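Local coordinates for protein putative N-acetylmuramoyl-L-alanine amidase,autolysin cwp6 (Peptoclostridium difficile, PDB 5J72) that probably hydrolyses the amide bond between N-acetylmuramic acid and L-alanine in peptidoglycan, and carries CWB2 modules that anchor it to the cell wall, at residues A138-E142 against N163-A167; S156-V162 against P205-I211; A187-D191 against G215-A221. All coordinates share one frame; numbering follows the deposited sequence.

Interaction 1. Residues A138-E142 against N163-A167; sequences ATRFE and NGELA
Phe-141, in the first turn of helix 140-151, faces Gly-164, just past the C-terminal end of strand 158-163, with their CA atoms 7.2 Å apart, so side chains have to span the distance. The helix start is a capping box in a CWB2 module: Thr-139 OG1 accepts from Phe-141 N, and Glu-142 OE1 takes both Thr-139 N and Thr-139 OG1, the two donors arriving from opposite faces of its carboxylate. On the 163-167 segment an Asx turn shapes the strand exit, Asn-163 OD1 accepting from Glu-165 N in the plane of its amide carbonyl. The bridge between the two is Arg-140. Its chain bends at chi3 (59°) and brings NH1 to Gly-164 O at 2.9 Å, a nearly straight bond (164°) lying in the guanidinium plane. Glu-165 uses the same group differently: OE1 sits over one guanidinium face, 3.3 Å from Arg-140 NH1, a salt bridge of charges alone, since no N-H points at it. Phe-141 is buried against Leu-186 of strand 184-187 and residues of helix 194-203, while the CA of Gly-164 approaches its ring obliquely. At the ring edge, Phe-141 CE2 lies 3.8 Å from Glu-165 OE2.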
ATOM      1  N   ALA A 138      -4.805  17.608 -12.751  1.00 34.40           N
ATOM      2  CA  ALA A 138      -5.472  18.583 -11.872  1.00 38.02           C
ATOM      3  C   ALA A 138      -6.501  17.962 -10.964  1.00 39.63           C
ATOM      4  O   ALA A 138      -6.599  18.352  -9.812  1.00 39.79           O
ATOM      5  CB  ALA A 138      -6.139  19.657 -12.720  1.00 36.90           C
ATOM      6  N   THR A 139      -7.293  17.007 -11.465  1.00 38.03           N
ATOM      7  CA  THR A 139      -8.283  16.331 -10.646  1.00 38.03           C
ATOM      8  C   THR A 139      -8.163  14.819 -10.838  1.00 35.76           C
ATOM      9  O   THR A 139      -7.359  14.344 -11.660  1.00 33.04           O
ATOM     10  CB  THR A 139      -9.708  16.781 -11.016  1.00 40.35           C
ATOM     11  OG1 THR A 139     -10.120  16.100 -12.201  1.00 41.78           O
ATOM     12  CG2 THR A 139      -9.791  18.306 -11.313  1.00 43.55           C
ATOM     13  N   ARG A 140      -8.969  14.095 -10.091  1.00 32.40           N
ATOM     14  CA  ARG A 140      -9.007  12.666 -10.159  1.00 28.94           C
ATOM     15  C   ARG A 140      -9.270  12.205 -11.640  1.00 27.37           C
ATOM     16  O   ARG A 140      -8.745  11.162 -12.037  1.00 24.36           O
ATOM     17  CB  ARG A 140     -10.122  12.151  -9.254  1.00 25.40           C
ATOM     18  CG  ARG A 140     -11.505  12.713  -9.602  1.00 27.91           C
ATOM     19  CD  ARG A 140     -12.560  12.408  -8.458  1.00 32.26           C
ATOM     20  NE  ARG A 140     -12.075  13.008  -7.205  1.00 31.78           N
ATOM     21  CZ  ARG A 140     -12.461  12.668  -5.980  1.00 38.05           C
ATOM     22  NH1 ARG A 140     -13.406  11.753  -5.799  1.00 33.60           N
ATOM     23  NH2 ARG A 140     -11.873  13.210  -4.926  1.00 33.60           N
ATOM     24  N   PHE A 141     -10.080  12.946 -12.401  1.00 25.52           N
ATOM     25  CA  PHE A 141     -10.381  12.569 -13.803  1.00 25.10           C
ATOM     26  C   PHE A 141      -9.102  12.607 -14.638  1.00 25.30           C
ATOM     27  O   PHE A 141      -8.874  11.673 -15.383  1.00 24.06           O
ATOM     28  CB  PHE A 141     -11.414  13.538 -14.435  1.00 24.70           C
ATOM     29  CG  PHE A 141     -12.723  13.442 -13.733  1.00 26.72           C
ATOM     30  CD1 PHE A 141     -13.659  12.490 -14.106  1.00 29.35           C
ATOM     31  CD2 PHE A 141     -13.010  14.270 -12.642  1.00 32.64           C
ATOM     32  CE1 PHE A 141     -14.865  12.350 -13.405  1.00 31.94           C
ATOM     33  CE2 PHE A 141     -14.217  14.130 -11.945  1.00 26.76           C
ATOM     34  CZ  PHE A 141     -15.135  13.170 -12.328  1.00 33.74           C
ATOM     35  N   GLU A 142      -8.276  13.704 -14.522  1.00 22.12           N
ATOM     36  CA  GLU A 142      -7.057  13.767 -15.310  1.00 25.29           C
ATOM     37  C   GLU A 142      -6.043  12.797 -14.797  1.00 23.01           C
ATOM     38  O   GLU A 142      -5.229  12.315 -15.591  1.00 23.68           O
ATOM     39  CB  GLU A 142      -6.411  15.170 -15.324  1.00 27.19           C
ATOM     40  CG  GLU A 142      -7.252  16.221 -16.031  1.00 35.33           C
ATOM     41  CD  GLU A 142      -8.359  16.772 -15.149  1.00 49.13           C
ATOM     42  OE1 GLU A 142      -8.306  16.624 -13.910  1.00 49.96           O
ATOM     43  OE2 GLU A 142      -9.304  17.344 -15.704  1.00 52.02           O
ATOM     44  N   ASN A 163     -18.264   5.985 -11.371  1.00 24.31           N
ATOM     45  CA  ASN A 163     -18.564   7.366 -11.032  1.00 24.49           C
ATOM     46  C   ASN A 163     -17.448   7.890 -10.186  1.00 28.66           C
ATOM     47  O   ASN A 163     -17.191   7.292  -9.124  1.00 32.63           O
ATOM     48  CB  ASN A 163     -19.870   7.398 -10.227  1.00 30.91           C
ATOM     49  CG  ASN A 163     -20.261   8.803  -9.792  1.00 33.10           C
ATOM     50  OD1 ASN A 163     -19.417   9.612  -9.392  1.00 31.48           O
ATOM     51  ND2 ASN A 163     -21.562   9.177  -9.901  1.00 32.73           N
ATOM     52  N   GLY A 164     -16.804   9.000 -10.582  1.00 28.60           N
ATOM     53  CA  GLY A 164     -15.630   9.494  -9.875  1.00 32.28           C
ATOM     54  C   GLY A 164     -15.845  10.090  -8.498  1.00 38.51           C
ATOM     55  O   GLY A 164     -14.889  10.176  -7.740  1.00 37.68           O
ATOM     56  N   GLU A 165     -17.074  10.529  -8.169  1.00 43.64           N
ATOM     57  CA  GLU A 165     -17.323  11.108  -6.832  1.00 48.79           C
ATOM     58  C   GLU A 165     -18.001  10.057  -5.969  1.00 48.26           C
ATOM     59  O   GLU A 165     -18.205  10.304  -4.803  1.00 50.43           O
ATOM     60  CB  GLU A 165     -18.168  12.416  -6.931  1.00 55.62           C
ATOM     61  CG  GLU A 165     -17.677  13.394  -8.008  1.00 64.03           C
ATOM     62  CD  GLU A 165     -16.333  14.073  -7.692  1.00 72.32           C
ATOM     63  OE1 GLU A 165     -15.799  13.848  -6.583  1.00 76.35           O
ATOM     64  OE2 GLU A 165     -15.811  14.835  -8.557  1.00 69.33           O
ATOM     65  N   LEU A 166     -18.370   8.896  -6.516  1.00 44.73           N
ATOM     66  CA  LEU A 166     -18.906   7.801  -5.723  1.00 47.38           C
ATOM     67  C   LEU A 166     -17.902   6.681  -5.892  1.00 50.98           C
ATOM     68  O   LEU A 166     -18.292   5.510  -6.073  1.00 52.05           O
ATOM     69  CB  LEU A 166     -20.242   7.162  -6.143  1.00 52.91           C
ATOM     70  CG  LEU A 166     -21.478   8.013  -6.179  1.00 56.43           C
ATOM     71  CD1 LEU A 166     -22.438   7.206  -7.064  1.00 56.21           C
ATOM     72  CD2 LEU A 166     -22.076   8.246  -4.772  1.00 56.86           C
ATOM     73  N   ALA A 167     -16.630   6.999  -5.844  1.00 50.05           N
ATOM     74  CA  ALA A 167     -15.635   5.975  -6.098  1.00 53.02           C
ATOM     75  C   ALA A 167     -15.751   4.735  -5.189  1.00 56.67           C
ATOM     76  O   ALA A 167     -15.388   3.648  -5.632  1.00 57.67           O
ATOM     77  CB  ALA A 167     -14.253   6.597  -5.979  1.00 53.97           C
TER

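Interaction 2. Residues S156-V162 against P205-I211; sequences SSKVVIV and PSDVIII
Val-159, Val-160 and Ile-161 run parallel to Val-208, Ile-209 and Ile-210, and here the contact is tight and buried. Val-159 and Ile-161 each give their N-H and C=O to the partner strand; the shortest of these rungs joins Ile-161 N to Ile-209 O at 2.8 Å. On the face carrying Ile-161 and Val-208, Ile-161 CG1 presses on Val-208 CG1 at 3.5 Å, its chi1 of -76° turning that branch toward Val-208. On the other face Val-160 CG1 meets Ile-211 CG1 at 3.7 Å, and Val-160 also packs on Ala-177 and Tyr-180 of helix 174-180. These are the two central strands of the four-stranded parallel sheet, order 2-1-3-4, in this CWB2 module, flanked by strands 184-187 and 232-236. The open side is at Ser-157, Ser-206 and the Lys-158/Asp-207 pair, though Pro-205 there is buried, its CB 3.9 Å from Val-159 CG2. Ser-157 O accepts from two successive amides, Ser-206 N and Asp-207 N. Lys-158 and Asp-207 run next to each other in the same direction, but Lys-158 NZ stays 4.8 Å from Asp-207 OD1, and one water links the charges, accepting from the lysine and donating to OD1. Lys-158 CB lies 3.8 Å from Ile-209 CD1.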
ATOM      1  N   SER A 156      -6.969   0.363 -25.864  1.00 17.66           N
ATOM      2  CA  SER A 156      -7.574  -0.721 -25.074  1.00 17.09           C
ATOM      3  C   SER A 156      -8.925  -1.066 -25.690  1.00 19.51           C
ATOM      4  O   SER A 156      -9.695  -0.122 -25.948  1.00 20.61           O
ATOM      5  CB  SER A 156      -7.814  -0.255 -23.633  1.00 21.20           C
ATOM      6  OG  SER A 156      -8.188  -1.415 -22.888  1.00 20.51           O
ATOM      7  N   SER A 157      -9.253  -2.362 -25.880  1.00 18.30           N
ATOM      8  CA  SER A 157     -10.574  -2.609 -26.501  1.00 18.44           C
ATOM      9  C   SER A 157     -11.700  -2.418 -25.489  1.00 19.40           C
ATOM     10  O   SER A 157     -12.834  -2.195 -25.882  1.00 18.38           O
ATOM     11  CB  SER A 157     -10.617  -4.001 -27.135  1.00 23.91           C
ATOM     12  OG  SER A 157     -10.464  -4.939 -26.092  1.00 33.43           O
ATOM     13  N   LYS A 158     -11.399  -2.494 -24.197  1.00 18.73           N
ATOM     14  CA  LYS A 158     -12.403  -2.264 -23.153  1.00 16.27           C
ATOM     15  C   LYS A 158     -11.939  -1.152 -22.209  1.00 20.09           C
ATOM     16  O   LYS A 158     -10.718  -0.965 -22.013  1.00 18.67           O
ATOM     17  CB  LYS A 158     -12.612  -3.503 -22.281  1.00 17.34           C
ATOM     18  CG  LYS A 158     -13.249  -4.681 -23.045  1.00 23.26           C
ATOM     19  CD  LYS A 158     -13.336  -5.947 -22.107  1.00 26.03           C
ATOM     20  CE  LYS A 158     -14.469  -6.876 -22.478  1.00 31.75           C
ATOM     21  NZ  LYS A 158     -14.178  -7.534 -23.730  1.00 42.51           N
ATOM     22  N   VAL A 159     -12.877  -0.412 -21.661  1.00 17.78           N
ATOM     23  CA  VAL A 159     -12.624   0.607 -20.653  1.00 16.28           C
ATOM     24  C   VAL A 159     -13.685   0.411 -19.587  1.00 20.65           C
ATOM     25  O   VAL A 159     -14.871   0.277 -19.930  1.00 18.88           O
ATOM     26  CB  VAL A 159     -12.702   2.081 -21.174  1.00 16.94           C
ATOM     27  CG1 VAL A 159     -12.463   3.084 -20.017  1.00 15.87           C
ATOM     28  CG2 VAL A 159     -11.652   2.312 -22.294  1.00 18.43           C
ATOM     29  N   VAL A 160     -13.274   0.419 -18.304  1.00 18.68           N
ATOM     30  CA  VAL A 160     -14.222   0.330 -17.206  1.00 17.50           C
ATOM     31  C   VAL A 160     -14.497   1.738 -16.751  1.00 19.58           C
ATOM     32  O   VAL A 160     -13.590   2.566 -16.632  1.00 21.05           O
ATOM     33  CB  VAL A 160     -13.657  -0.537 -16.074  1.00 18.19           C
ATOM     34  CG1 VAL A 160     -14.591  -0.484 -14.798  1.00 18.27           C
ATOM     35  CG2 VAL A 160     -13.515  -1.957 -16.595  1.00 17.13           C
ATOM     36  N   ILE A 161     -15.760   2.033 -16.456  1.00 18.78           N
ATOM     37  CA  ILE A 161     -16.065   3.390 -16.003  1.00 17.12           C
ATOM     38  C   ILE A 161     -16.767   3.298 -14.630  1.00 22.41           C
ATOM     39  O   ILE A 161     -17.621   2.442 -14.451  1.00 22.98           O
ATOM     40  CB  ILE A 161     -17.079   3.979 -17.034  1.00 22.22           C
ATOM     41  CG1 ILE A 161     -16.345   4.384 -18.363  1.00 24.98           C
ATOM     42  CG2 ILE A 161     -17.740   5.202 -16.377  1.00 25.02           C
ATOM     43  CD1 ILE A 161     -15.665   5.739 -18.251  1.00 24.30           C
ATOM     44  N   VAL A 162     -16.397   4.152 -13.737  1.00 21.33           N
ATOM     45  CA  VAL A 162     -16.958   4.215 -12.369  1.00 23.02           C
ATOM     46  C   VAL A 162     -17.263   5.680 -12.179  1.00 22.36           C
ATOM     47  O   VAL A 162     -16.611   6.516 -12.768  1.00 23.37           O
ATOM     48  CB  VAL A 162     -15.844   3.749 -11.396  1.00 25.44           C
ATOM     49  CG1 VAL A 162     -16.117   4.236  -9.996  1.00 33.41           C
ATOM     50  CG2 VAL A 162     -15.727   2.198 -11.473  1.00 28.44           C
ATOM     51  N   PRO A 205     -11.756   2.195 -27.783  1.00 17.65           N
ATOM     52  CA  PRO A 205     -12.300   0.897 -27.341  1.00 15.20           C
ATOM     53  C   PRO A 205     -13.495   0.478 -28.181  1.00 19.18           C
ATOM     54  O   PRO A 205     -14.111   1.311 -28.860  1.00 19.80           O
ATOM     55  CB  PRO A 205     -12.761   1.201 -25.900  1.00 17.40           C
ATOM     56  CG  PRO A 205     -13.170   2.664 -25.978  1.00 18.19           C
ATOM     57  CD  PRO A 205     -12.125   3.296 -26.893  1.00 17.75           C
ATOM     58  N   SER A 206     -13.839  -0.776 -28.083  1.00 18.78           N
ATOM     59  CA  SER A 206     -15.052  -1.370 -28.706  1.00 22.19           C
ATOM     60  C   SER A 206     -16.133  -1.464 -27.622  1.00 23.73           C
ATOM     61  O   SER A 206     -17.322  -1.511 -27.932  1.00 21.69           O
ATOM     62  CB  SER A 206     -14.774  -2.832 -29.091  1.00 25.80           C
ATOM     63  OG  SER A 206     -13.946  -2.861 -30.224  1.00 36.32           O
ATOM     64  N   ASP A 207     -15.727  -1.517 -26.331  1.00 19.87           N
ATOM     65  CA  ASP A 207     -16.722  -1.747 -25.262  1.00 21.64           C
ATOM     66  C   ASP A 207     -16.413  -0.956 -24.021  1.00 21.66           C
ATOM     67  O   ASP A 207     -15.235  -0.865 -23.626  1.00 21.08           O
ATOM     68  CB  ASP A 207     -16.671  -3.263 -24.873  1.00 23.25           C
ATOM     69  CG  ASP A 207     -17.174  -4.215 -25.939  1.00 33.55           C
ATOM     70  OD1 ASP A 207     -16.370  -4.632 -26.786  1.00 37.00           O
ATOM     71  OD2 ASP A 207     -18.388  -4.533 -25.929  1.00 37.18           O
ATOM     72  N   VAL A 208     -17.412  -0.363 -23.400  1.00 19.19           N
ATOM     73  CA  VAL A 208     -17.258   0.309 -22.110  1.00 17.92           C
ATOM     74  C   VAL A 208     -18.117  -0.503 -21.097  1.00 23.33           C
ATOM     75  O   VAL A 208     -19.277  -0.895 -21.395  1.00 23.15           O
ATOM     76  CB  VAL A 208     -17.679   1.810 -22.170  1.00 18.89           C
ATOM     77  CG1 VAL A 208     -17.913   2.369 -20.789  1.00 21.36           C
ATOM     78  CG2 VAL A 208     -16.600   2.630 -22.869  1.00 20.70           C
ATOM     79  N   ILE A 209     -17.547  -0.773 -19.907  1.00 18.73           N
ATOM     80  CA  ILE A 209     -18.240  -1.561 -18.890  1.00 19.35           C
ATOM     81  C   ILE A 209     -18.416  -0.584 -17.736  1.00 22.60           C
ATOM     82  O   ILE A 209     -17.467  -0.054 -17.115  1.00 20.88           O
ATOM     83  CB  ILE A 209     -17.458  -2.851 -18.484  1.00 18.56           C
ATOM     84  CG1 ILE A 209     -17.279  -3.777 -19.665  1.00 23.46           C
ATOM     85  CG2 ILE A 209     -18.182  -3.595 -17.322  1.00 22.85           C
ATOM     86  CD1 ILE A 209     -15.943  -3.491 -20.488  1.00 24.14           C
ATOM     87  N   ILE A 210     -19.682  -0.274 -17.458  1.00 20.26           N
ATOM     88  CA  ILE A 210     -20.010   0.619 -16.374  1.00 23.19           C
ATOM     89  C   ILE A 210     -20.268  -0.206 -15.093  1.00 24.30           C
ATOM     90  O   ILE A 210     -20.959  -1.221 -15.143  1.00 25.22           O
ATOM     91  CB  ILE A 210     -21.281   1.434 -16.687  1.00 29.80           C
ATOM     92  CG1 ILE A 210     -20.977   2.457 -17.816  1.00 34.38           C
ATOM     93  CG2 ILE A 210     -21.721   2.114 -15.418  1.00 28.90           C
ATOM     94  CD1 ILE A 210     -22.243   2.979 -18.434  1.00 43.05           C
ATOM     95  N   ILE A 211     -19.677   0.220 -13.989  1.00 26.10           N
ATOM     96  CA  ILE A 211     -19.869  -0.457 -12.697  1.00 29.81           C
ATOM     97  C   ILE A 211     -20.802   0.459 -11.919  1.00 32.01           C
ATOM     98  O   ILE A 211     -20.468   1.623 -11.699  1.00 32.92           O
ATOM     99  CB  ILE A 211     -18.535  -0.653 -11.959  1.00 28.26           C
ATOM    100  CG1 ILE A 211     -17.582  -1.531 -12.801  1.00 24.82           C
ATOM    101  CG2 ILE A 211     -18.799  -1.284 -10.508  1.00 23.52           C
ATOM    102  CD1 ILE A 211     -18.174  -2.848 -13.238  1.00 20.93           C
TER
HETATM  103  O   HOH W   1     -13.893  -5.672 -26.276  1.00 35.32           O

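Interaction 3. Residues A187-D191 against G215-A221; sequences ANKDD and GSVSQKA
Ser-218 and Asp-190 make the central side-chain bond of this contact, between the loop after strand 184-187 and the start of helix 219-228. Ser-218 is the N-cap of that helix. Its chi1 of 80° holds OG between its backbone N and carbonyl carbon, where it can turn back over the first turn and accept from Lys-220 N at 3.0 Å, and weakly from Ala-221 N. The same hydroxyl donates to Asp-190 OD1 at 2.5 Å, a short bond that uses the anti lone pair of the carboxylate. The hydroxyl is thus engaged both as donor, to Asp-190, and as acceptor, from the helix amides, and the nearby helix N terminus would probably help stabilise the negative charge of Asp-190. Lys-189 O receives Ser-218 N at 2.9 Å in a nearly straight bond (165°), so Ser-218 is tied to the loop by backbone as well as side chain.

Lys-189 is extended along its whole length, with chi1 at -177°, and lies along the 215-216 backbone: its CG is 3.6 Å from Ser-216 O, and farther out CE comes 3.1 Å from Gly-215 O. Lys-220 starts toward the loop, its CB 3.4 Å from Asp-190 O, but the rest of the chain turns off from it. Next to Lys-220, the methyl of Ala-221 rests 3.5 Å from Lys-189 O. Within the loop, Asn-188 ND2 donates almost straight to Asp-191 OD2, on the syn side of that carboxylate and somewhat out of its plane.

Ala-187 ends its strand alongside strand 158-163, bonded through its backbone to Val-162 and Gly-164. Val-217 O accepts from Arg-235 of strand 232-236, and Val-217 packs against Asn-163, so the contact lies beyond the C-terminal ends of the strands.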
ATOM      1  N   ALA A 187     -16.471   8.923 -14.601  1.00 24.79           N
ATOM      2  CA  ALA A 187     -17.634   9.659 -15.089  1.00 26.03           C
ATOM      3  C   ALA A 187     -18.328  10.393 -13.906  1.00 31.60           C
ATOM      4  O   ALA A 187     -18.000  10.150 -12.739  1.00 29.81           O
ATOM      5  CB  ALA A 187     -18.635   8.673 -15.634  1.00 26.90           C
ATOM      6  N   ASN A 188     -19.261  11.293 -14.258  1.00 32.58           N
ATOM      7  CA  ASN A 188     -20.145  11.942 -13.308  1.00 35.37           C
ATOM      8  C   ASN A 188     -21.441  11.188 -13.504  1.00 36.49           C
ATOM      9  O   ASN A 188     -21.551  10.374 -14.436  1.00 33.18           O
ATOM     10  CB  ASN A 188     -20.291  13.410 -13.616  1.00 35.47           C
ATOM     11  CG  ASN A 188     -19.049  14.141 -13.197  1.00 34.50           C
ATOM     12  OD1 ASN A 188     -18.582  13.946 -12.066  1.00 38.27           O
ATOM     13  ND2 ASN A 188     -18.448  14.991 -13.997  1.00 34.31           N
ATOM     14  N   LYS A 189     -22.447  11.418 -12.668  1.00 33.83           N
ATOM     15  CA  LYS A 189     -23.667  10.637 -12.839  1.00 32.99           C
ATOM     16  C   LYS A 189     -24.349  10.861 -14.172  1.00 31.20           C
ATOM     17  O   LYS A 189     -24.902   9.903 -14.747  1.00 32.39           O
ATOM     18  CB  LYS A 189     -24.698  11.002 -11.721  1.00 38.45           C
ATOM     19  CG  LYS A 189     -25.955  10.165 -11.823  1.00 45.36           C
ATOM     20  CD  LYS A 189     -27.054  10.676 -10.892  1.00 54.55           C
ATOM     21  CE  LYS A 189     -28.241   9.763 -11.036  1.00 64.99           C
ATOM     22  NZ  LYS A 189     -29.412  10.276 -10.271  1.00 76.18           N
ATOM     23  N   ASP A 190     -24.330  12.103 -14.672  1.00 32.22           N
ATOM     24  CA  ASP A 190     -25.053  12.371 -15.919  1.00 40.77           C
ATOM     25  C   ASP A 190     -24.185  12.904 -17.067  1.00 44.38           C
ATOM     26  O   ASP A 190     -24.723  13.293 -18.097  1.00 43.17           O
ATOM     27  CB  ASP A 190     -26.201  13.393 -15.615  1.00 44.40           C
ATOM     28  CG  ASP A 190     -27.205  12.838 -14.623  1.00 48.12           C
ATOM     29  OD1 ASP A 190     -27.714  11.724 -14.856  1.00 48.37           O
ATOM     30  OD2 ASP A 190     -27.465  13.510 -13.604  1.00 52.53           O
ATOM     31  N   ASP A 191     -22.862  12.937 -16.911  1.00 43.92           N
ATOM     32  CA  ASP A 191     -21.974  13.434 -17.979  1.00 43.97           C
ATOM     33  C   ASP A 191     -20.565  12.861 -17.828  1.00 41.25           C
ATOM     34  O   ASP A 191     -20.264  12.253 -16.793  1.00 37.52           O
ATOM     35  CB  ASP A 191     -21.839  14.963 -17.897  1.00 44.13           C
ATOM     36  CG  ASP A 191     -21.091  15.450 -16.633  1.00 55.41           C
ATOM     37  OD1 ASP A 191     -21.763  15.735 -15.618  1.00 56.27           O
ATOM     38  OD2 ASP A 191     -19.831  15.529 -16.663  1.00 56.55           O
ATOM     39  N   GLY A 215     -28.480   4.702 -11.041  1.00 46.89           N
ATOM     40  CA  GLY A 215     -28.455   5.736 -10.023  1.00 44.64           C
ATOM     41  C   GLY A 215     -27.044   6.276  -9.869  1.00 45.38           C
ATOM     42  O   GLY A 215     -26.864   7.429  -9.505  1.00 44.84           O
ATOM     43  N   SER A 216     -26.017   5.426 -10.167  1.00 42.93           N
ATOM     44  CA  SER A 216     -24.597   5.831 -10.058  1.00 41.12           C
ATOM     45  C   SER A 216     -24.103   6.503 -11.354  1.00 37.27           C
ATOM     46  O   SER A 216     -23.535   7.603 -11.341  1.00 37.94           O
ATOM     47  CB  SER A 216     -23.749   4.604  -9.756  1.00 41.47           C
ATOM     48  OG  SER A 216     -22.450   5.065  -9.427  1.00 50.42           O
ATOM     49  N   VAL A 217     -24.358   5.825 -12.464  1.00 36.41           N
ATOM     50  CA  VAL A 217     -24.009   6.339 -13.791  1.00 36.11           C
ATOM     51  C   VAL A 217     -25.264   6.146 -14.651  1.00 29.46           C
ATOM     52  O   VAL A 217     -25.616   5.017 -14.999  1.00 32.31           O
ATOM     53  CB  VAL A 217     -22.775   5.593 -14.372  1.00 31.71           C
ATOM     54  CG1 VAL A 217     -22.402   6.236 -15.727  1.00 31.47           C
ATOM     55  CG2 VAL A 217     -21.598   5.688 -13.375  1.00 28.31           C
ATOM     56  N   SER A 218     -25.903   7.241 -14.983  1.00 33.95           N
ATOM     57  CA  SER A 218     -27.210   7.225 -15.691  1.00 37.85           C
ATOM     58  C   SER A 218     -27.118   7.090 -17.202  1.00 39.80           C
ATOM     59  O   SER A 218     -26.027   7.109 -17.779  1.00 38.92           O
ATOM     60  CB  SER A 218     -27.945   8.534 -15.393  1.00 35.69           C
ATOM     61  OG  SER A 218     -27.448   9.578 -16.202  1.00 33.90           O
ATOM     62  N   GLN A 219     -28.280   6.969 -17.846  1.00 39.35           N
ATOM     63  CA  GLN A 219     -28.363   6.903 -19.295  1.00 40.43           C
ATOM     64  C   GLN A 219     -27.833   8.204 -19.886  1.00 39.04           C
ATOM     65  O   GLN A 219     -27.406   8.230 -21.037  1.00 39.13           O
ATOM     66  CB  GLN A 219     -29.838   6.733 -19.718  1.00 46.06           C
ATOM     67  CG  GLN A 219     -29.997   6.774 -21.249  1.00 59.28           C
ATOM     68  CD  GLN A 219     -29.065   5.816 -22.008  1.00 65.42           C
ATOM     69  OE1 GLN A 219     -28.816   4.660 -21.597  1.00 68.37           O
ATOM     70  NE2 GLN A 219     -28.499   6.298 -23.115  1.00 62.71           N
ATOM     71  N   LYS A 220     -27.891   9.306 -19.130  1.00 35.33           N
ATOM     72  CA  LYS A 220     -27.396  10.557 -19.694  1.00 35.86           C
ATOM     73  C   LYS A 220     -25.882  10.448 -19.842  1.00 36.77           C
ATOM     74  O   LYS A 220     -25.329  10.961 -20.811  1.00 35.05           O
ATOM     75  CB  LYS A 220     -27.698  11.757 -18.794  1.00 39.25           C
ATOM     76  CG  LYS A 220     -29.186  11.899 -18.467  1.00 46.43           C
ATOM     77  CD  LYS A 220     -29.550  13.370 -18.293  1.00 51.84           C
ATOM     78  CE  LYS A 220     -31.060  13.514 -18.041  1.00 56.68           C
ATOM     79  NZ  LYS A 220     -31.432  14.932 -17.819  1.00 59.53           N
ATOM     80  N   ALA A 221     -25.217   9.810 -18.857  1.00 33.67           N
ATOM     81  CA  ALA A 221     -23.775   9.629 -19.019  1.00 31.01           C
ATOM     82  C   ALA A 221     -23.575   8.599 -20.131  1.00 27.30           C
ATOM     83  O   ALA A 221     -22.635   8.748 -20.909  1.00 30.42           O
ATOM     84  CB  ALA A 221     -23.131   9.139 -17.705  1.00 29.36           C
TER

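In the fold
From the N terminus, interaction 1 closes first, bringing the turn after strand 158-163 back to the start of helix 140-151. Interaction 2 opens inside that loop, at 156-162, and closes beyond it at 205-211, so the two cross. Interaction 3 opens at 187-191, before interaction 2 has closed, and closes at 215-221, in series with the first and crossing the second. Interactions 1 and 3 meet where the strands end, Gly-164 N lying 2.7 Å from Ala-187 O and Asn-163 ND2 2.9 Å from Ser-216 O; interaction 2 joins them at its C-terminal end, Val-162 O lying 3.0 Å from Ala-187 N. Together they join two helix starts to three strands of one CWB2 module.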